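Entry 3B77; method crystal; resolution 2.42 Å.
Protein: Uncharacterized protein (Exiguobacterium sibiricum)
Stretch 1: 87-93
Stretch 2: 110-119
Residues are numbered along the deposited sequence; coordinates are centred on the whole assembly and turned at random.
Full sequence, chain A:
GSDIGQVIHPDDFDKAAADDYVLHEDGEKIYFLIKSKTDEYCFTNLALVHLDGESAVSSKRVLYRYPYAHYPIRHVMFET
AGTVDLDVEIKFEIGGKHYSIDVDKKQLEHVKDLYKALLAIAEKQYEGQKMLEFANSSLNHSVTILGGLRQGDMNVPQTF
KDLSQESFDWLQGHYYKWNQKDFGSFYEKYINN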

ATOM      1  N   ASP A  87      46.119 -52.499   5.635  1.00 83.94           N
ATOM      2  CA  ASP A  87      44.989 -51.835   6.265  1.00 82.34           C
ATOM      3  C   ASP A  87      43.757 -51.613   5.383  1.00 79.64           C
ATOM      4  O   ASP A  87      43.830 -51.587   4.153  1.00 78.78           O
ATOM      5  N   VAL A  88      42.621 -51.491   6.060  1.00 76.53           N
ATOM      6  CA  VAL A  88      41.365 -51.055   5.459  1.00 73.61           C
ATOM      7  C   VAL A  88      41.129 -49.655   6.037  1.00 72.62           C
ATOM      8  O   VAL A  88      41.493 -49.390   7.168  1.00 72.20           O
ATOM      9  N   GLU A  89      40.553 -48.748   5.260  1.00 72.01           N
ATOM     10  CA  GLU A  89      40.345 -47.373   5.709  1.00 71.21           C
ATOM     11  C   GLU A  89      38.866 -47.049   5.760  1.00 68.30           C
ATOM     12  O   GLU A  89      38.150 -47.272   4.794  1.00 68.25           O
ATOM     13  N   ILE A  90      38.414 -46.526   6.900  1.00 66.97           N
ATOM     14  CA  ILE A  90      37.036 -46.046   7.078  1.00 64.09           C
ATOM     15  C   ILE A  90      37.092 -44.534   7.203  1.00 63.69           C
ATOM     16  O   ILE A  90      37.969 -43.979   7.862  1.00 63.03           O
ATOM     17  N   LYS A  91      36.181 -43.866   6.510  1.00 63.61           N
ATOM     18  CA  LYS A  91      36.112 -42.426   6.531  1.00 64.33           C
ATOM     19  C   LYS A  91      34.706 -41.946   6.849  1.00 61.28           C
ATOM     20  O   LYS A  91      33.724 -42.644   6.622  1.00 59.24           O
ATOM     21  N   PHE A  92      34.645 -40.733   7.384  1.00 59.22           N
ATOM     22  CA  PHE A  92      33.399 -40.021   7.651  1.00 57.82           C
ATOM     23  C   PHE A  92      33.717 -38.611   8.099  1.00 58.75           C
ATOM     24  O   PHE A  92      34.874 -38.251   8.312  1.00 57.65           O
ATOM     25  N   GLU A  93      32.663 -37.818   8.198  1.00 60.60           N
ATOM     26  CA  GLU A  93      32.742 -36.467   8.681  1.00 62.68           C
ATOM     27  C   GLU A  93      31.757 -36.350   9.819  1.00 61.89           C
ATOM     28  O   GLU A  93      30.596 -36.744   9.698  1.00 60.79           O
ATOM     29  N   HIS A 110      35.021 -56.694  11.268  1.00 72.63           N
ATOM     30  CA  HIS A 110      34.533 -55.779  12.294  1.00 72.87           C
ATOM     31  C   HIS A 110      34.388 -54.349  11.800  1.00 70.48           C
ATOM     32  O   HIS A 110      33.411 -53.677  12.122  1.00 69.15           O
ATOM     33  N   VAL A 111      35.376 -53.888  11.037  1.00 68.01           N
ATOM     34  CA  VAL A 111      35.330 -52.552  10.459  1.00 66.57           C
ATOM     35  C   VAL A 111      34.144 -52.422   9.499  1.00 67.06           C
ATOM     36  O   VAL A 111      33.527 -51.357   9.410  1.00 67.13           O
ATOM     37  N   LYS A 112      33.814 -53.498   8.791  1.00 67.91           N
ATOM     38  CA  LYS A 112      32.679 -53.467   7.890  1.00 69.67           C
ATOM     39  C   LYS A 112      31.407 -53.292   8.709  1.00 68.13           C
ATOM     40  O   LYS A 112      30.474 -52.689   8.229  1.00 69.30           O
ATOM     41  N   ASP A 113      31.347 -53.830   9.920  1.00 66.99           N
ATOM     42  CA  ASP A 113      30.165 -53.619  10.757  1.00 67.50           C
ATOM     43  C   ASP A 113      30.044 -52.163  11.219  1.00 64.51           C
ATOM     44  O   ASP A 113      28.948 -51.656  11.370  1.00 64.08           O
ATOM     45  N   LEU A 114      31.170 -51.512  11.476  1.00 61.49           N
ATOM     46  CA  LEU A 114      31.158 -50.111  11.847  1.00 59.71           C
ATOM     47  C   LEU A 114      30.690 -49.258  10.657  1.00 59.92           C
ATOM     48  O   LEU A 114      29.878 -48.347  10.802  1.00 60.40           O
ATOM     49  N   TYR A 115      31.213 -49.571   9.484  1.00 60.11           N
ATOM     50  CA  TYR A 115      30.813 -48.912   8.260  1.00 60.05           C
ATOM     51  C   TYR A 115      29.299 -48.920   8.162  1.00 59.85           C
ATOM     52  O   TYR A 115      28.698 -47.869   7.976  1.00 60.31           O
ATOM     53  N   LYS A 116      28.684 -50.089   8.333  1.00 59.53           N
ATOM     54  CA  LYS A 116      27.228 -50.192   8.253  1.00 60.47           C
ATOM     55  C   LYS A 116      26.539 -49.339   9.292  1.00 58.39           C
ATOM     56  O   LYS A 116      25.604 -48.638   8.964  1.00 59.12           O
ATOM     57  N   ALA A 117      27.008 -49.404  10.534  1.00 58.17           N
ATOM     58  CA  ALA A 117      26.421 -48.640  11.665  1.00 58.16           C
ATOM     59  C   ALA A 117      26.417 -47.136  11.410  1.00 57.13           C
ATOM     60  O   ALA A 117      25.377 -46.485  11.514  1.00 58.40           O
ATOM     61  N   LEU A 118      27.587 -46.602  11.064  1.00 56.12           N
ATOM     62  CA  LEU A 118      27.747 -45.172  10.783  1.00 54.86           C
ATOM     63  C   LEU A 118      26.864 -44.703   9.617  1.00 54.86           C
ATOM     64  O   LEU A 118      26.239 -43.629   9.670  1.00 56.33           O
ATOM     65  N   LEU A 119      26.788 -45.531   8.583  1.00 54.46           N
ATOM     66  CA  LEU A 119      25.954 -45.288   7.398  1.00 53.73           C
ATOM     67  C   LEU A 119      24.464 -45.154   7.816  1.00 53.91           C
ATOM     68  O   LEU A 119      23.740 -44.274   7.367  1.00 55.42           O
TER

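The strand 87-93 lies along the helix 110-119 with their N-to-C directions only 13° apart and their axes 9.5 Å apart at closest approach. No hydrogen bond or salt bridge crosses between them, so the contact rests on apolar side chains; the two stretches together bury 287 Å², both sides summed. The alternation of the strand decides which of its residues take part: Val88, Ile90 and Phe92 direct their CA-to-CB bonds toward the helix, while those of Glu89 and Lys91 point away. The helix answers with Val111, Leu114 and Leu118, a spacing of three and four residues that keeps them on one side of its coil.

Ile90 is the centre of the interface and has the largest covered area, 92 Å². Its chi1 and chi2 are both t (-172° and 169°), so the chain from CA to CD1 is extended and carries the terminal methyl deep among the helical residues. There CD1 lies 3.9 Å from CG of Leu114, 4.0 Å from CD1 of Leu118 and 4.3 Å from CB of Tyr115. It also comes within 3.8 Å of the backbone N of Tyr115, a van der Waals approach to an amide whose hydrogen bond goes to O of Val111 (2.9 Å) within the helix. Nearer the strand backbone, CB of Ile90 sits 4.2 Å from CG1 of Val111. A long, branched and wholly apolar side chain can thus meet the helix both at its base and at its tip.

Val111 bridges two strand residues. With chi1 at -169° (t), its CG1 lies 4.2 Å from CB of Ile90 and also 4.2 Å from CG2 of Val88, while its CG2 is the closer of its methyls to CG2 of Val88, at 3.9 Å. The chi1 of Val88 is m (-63°). Two short beta-branched side chains meet here, and their methyl groups touch without either having to reach far.

Further along the strand, Phe92 takes the p rotamer (chi1 56°, chi2 -88°). Its ring atom CD1 is 3.7 Å from CD1 of Leu118, and the methyl approaches the ring obliquely. Leu118 is in the mt conformation (chi1 -69°, chi2 -178°), common for leucine in helices; it brings CD1 close to both the Phe92 ring and CD1 of Ile90, so that one methyl serves both strand neighbours. Leu114 adopts the other common leucine conformation, tp (-176°, 60°). Tyr115 sets its CA-to-CB bond sideways, and although its CA is the one nearest the CA of Ile90, at 7.0 Å, it offers the strand its CB rather than its hydroxyl.

The charged groups do their work away from this apolar seam. On the helix, Lys112 NZ donates a 2.7 Å hydrogen bond to OD1 of Asp113 as part of a salt bridge; the lysine chi1 of 100° lies between wells, while chi2 and chi3 are t, extending the chain before chi4 turns to m. Glu89 OE2 and Lys116 NZ find hydrogen bonds elsewhere in the structure.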

ATOM      1  CB  ASP A  87      45.456 -50.486   6.819  1.00 83.47           C
ATOM      2  CG  ASP A  87      46.008 -49.542   5.729  1.00 84.87           C
ATOM      3  OD1 ASP A  87      45.892 -49.838   4.521  1.00 86.28           O
ATOM      4  OD2 ASP A  87      46.560 -48.478   6.089  1.00 87.95           O
ATOM      5  CB  VAL A  88      40.193 -52.025   5.786  1.00 73.21           C
ATOM      6  CG1 VAL A  88      40.460 -53.380   5.207  1.00 70.93           C
ATOM      7  CG2 VAL A  88      39.944 -52.148   7.289  1.00 70.66           C
ATOM      8  CB  GLU A  89      41.059 -46.402   4.766  1.00 71.80           C
ATOM      9  CG  GLU A  89      40.914 -44.927   5.141  1.00 75.40           C
ATOM     10  CD  GLU A  89      41.113 -43.957   3.961  1.00 76.60           C
ATOM     11  OE1 GLU A  89      40.325 -43.993   2.991  1.00 80.32           O
ATOM     12  OE2 GLU A  89      42.035 -43.124   4.025  1.00 82.17           O
ATOM     13  CB  ILE A  90      36.334 -46.676   8.302  1.00 63.54           C
ATOM     14  CG1 ILE A  90      34.848 -46.292   8.330  1.00 63.21           C
ATOM     15  CG2 ILE A  90      37.037 -46.290   9.582  1.00 62.95           C
ATOM     16  CD1 ILE A  90      34.036 -47.077   9.343  1.00 63.26           C
ATOM     17  CB  LYS A  91      36.499 -41.839   5.178  1.00 66.22           C
ATOM     18  CG  LYS A  91      37.877 -42.184   4.639  1.00 70.75           C
ATOM     19  CD  LYS A  91      38.005 -41.772   3.146  1.00 73.33           C
ATOM     20  CE  LYS A  91      37.804 -40.246   2.922  1.00 76.73           C
ATOM     21  NZ  LYS A  91      37.870 -39.813   1.474  1.00 77.26           N
ATOM     22  CB  PHE A  92      32.533 -40.720   8.702  1.00 55.55           C
ATOM     23  CG  PHE A  92      33.226 -40.943  10.000  1.00 54.49           C
ATOM     24  CD1 PHE A  92      33.979 -42.090  10.212  1.00 53.79           C
ATOM     25  CD2 PHE A  92      33.125 -40.008  11.023  1.00 53.79           C
ATOM     26  CE1 PHE A  92      34.615 -42.282  11.405  1.00 54.12           C
ATOM     27  CE2 PHE A  92      33.746 -40.191  12.220  1.00 52.42           C
ATOM     28  CZ  PHE A  92      34.498 -41.315  12.421  1.00 54.43           C
ATOM     29  CB  GLU A  93      32.405 -35.480   7.566  1.00 64.26           C
ATOM     30  CG  GLU A  93      33.399 -35.541   6.384  1.00 68.62           C
ATOM     31  CD  GLU A  93      33.131 -34.519   5.293  1.00 70.45           C
ATOM     32  OE1 GLU A  93      32.253 -33.632   5.477  1.00 75.42           O
ATOM     33  OE2 GLU A  93      33.825 -34.622   4.248  1.00 75.69           O
ATOM     34  CB  HIS A 110      35.481 -55.795  13.495  1.00 75.09           C
ATOM     35  CG  HIS A 110      35.594 -57.131  14.144  1.00 78.37           C
ATOM     36  ND1 HIS A 110      36.679 -57.960  13.961  1.00 81.06           N
ATOM     37  CD2 HIS A 110      34.737 -57.798  14.950  1.00 80.78           C
ATOM     38  CE1 HIS A 110      36.488 -59.075  14.636  1.00 82.61           C
ATOM     39  NE2 HIS A 110      35.318 -59.001  15.244  1.00 81.65           N
ATOM     40  CB  VAL A 111      36.638 -52.165   9.707  1.00 65.31           C
ATOM     41  CG1 VAL A 111      36.627 -50.675   9.381  1.00 64.18           C
ATOM     42  CG2 VAL A 111      37.869 -52.476  10.534  1.00 64.07           C
ATOM     43  CB  LYS A 112      32.580 -54.735   7.003  1.00 71.55           C
ATOM     44  CG  LYS A 112      31.537 -55.784   7.506  1.00 74.08           C
ATOM     45  CD  LYS A 112      31.496 -57.068   6.669  1.00 75.63           C
ATOM     46  CE  LYS A 112      30.332 -58.007   7.119  1.00 77.31           C
ATOM     47  NZ  LYS A 112      30.230 -58.215   8.616  1.00 78.74           N
ATOM     48  CB  ASP A 113      30.156 -54.555  11.982  1.00 69.33           C
ATOM     49  CG  ASP A 113      29.956 -56.028  11.613  1.00 72.34           C
ATOM     50  OD1 ASP A 113      29.546 -56.324  10.446  1.00 77.27           O
ATOM     51  OD2 ASP A 113      30.194 -56.881  12.524  1.00 75.64           O
ATOM     52  CB  LEU A 114      32.546 -49.667  12.295  1.00 59.27           C
ATOM     53  CG  LEU A 114      32.701 -48.224  12.806  1.00 57.66           C
ATOM     54  CD1 LEU A 114      31.831 -47.971  14.015  1.00 53.74           C
ATOM     55  CD2 LEU A 114      34.147 -47.947  13.129  1.00 55.62           C
ATOM     56  CB  TYR A 115      31.427 -49.617   7.054  1.00 60.46           C
ATOM     57  CG  TYR A 115      30.931 -49.129   5.722  1.00 61.22           C
ATOM     58  CD1 TYR A 115      31.172 -47.829   5.307  1.00 62.17           C
ATOM     59  CD2 TYR A 115      30.239 -49.976   4.861  1.00 62.63           C
ATOM     60  CE1 TYR A 115      30.748 -47.382   4.073  1.00 63.30           C
ATOM     61  CE2 TYR A 115      29.795 -49.536   3.617  1.00 63.13           C
ATOM     62  CZ  TYR A 115      30.045 -48.237   3.219  1.00 63.41           C
ATOM     63  OH  TYR A 115      29.599 -47.786   1.985  1.00 61.72           O
ATOM     64  CB  LYS A 116      26.757 -51.643   8.386  1.00 61.12           C
ATOM     65  CG  LYS A 116      27.151 -52.596   7.234  1.00 63.13           C
ATOM     66  CD  LYS A 116      26.491 -53.976   7.476  1.00 64.82           C
ATOM     67  CE  LYS A 116      27.038 -55.112   6.640  1.00 66.28           C
ATOM     68  NZ  LYS A 116      26.259 -56.406   6.887  1.00 67.18           N
ATOM     69  CB  ALA A 117      27.173 -48.942  12.990  1.00 56.57           C
ATOM     70  CB  LEU A 118      29.218 -44.863  10.503  1.00 54.50           C
ATOM     71  CG  LEU A 118      30.142 -44.991  11.717  1.00 54.29           C
ATOM     72  CD1 LEU A 118      31.590 -44.625  11.345  1.00 53.64           C
ATOM     73  CD2 LEU A 118      29.602 -44.109  12.869  1.00 51.66           C
ATOM     74  CB  LEU A 119      26.166 -46.471   6.448  1.00 53.30           C
ATOM     75  CG  LEU A 119      26.235 -46.444   4.927  1.00 53.66           C
ATOM     76  CD1 LEU A 119      27.179 -45.387   4.362  1.00 53.26           C
ATOM     77  CD2 LEU A 119      26.704 -47.857   4.489  1.00 53.24           C
TER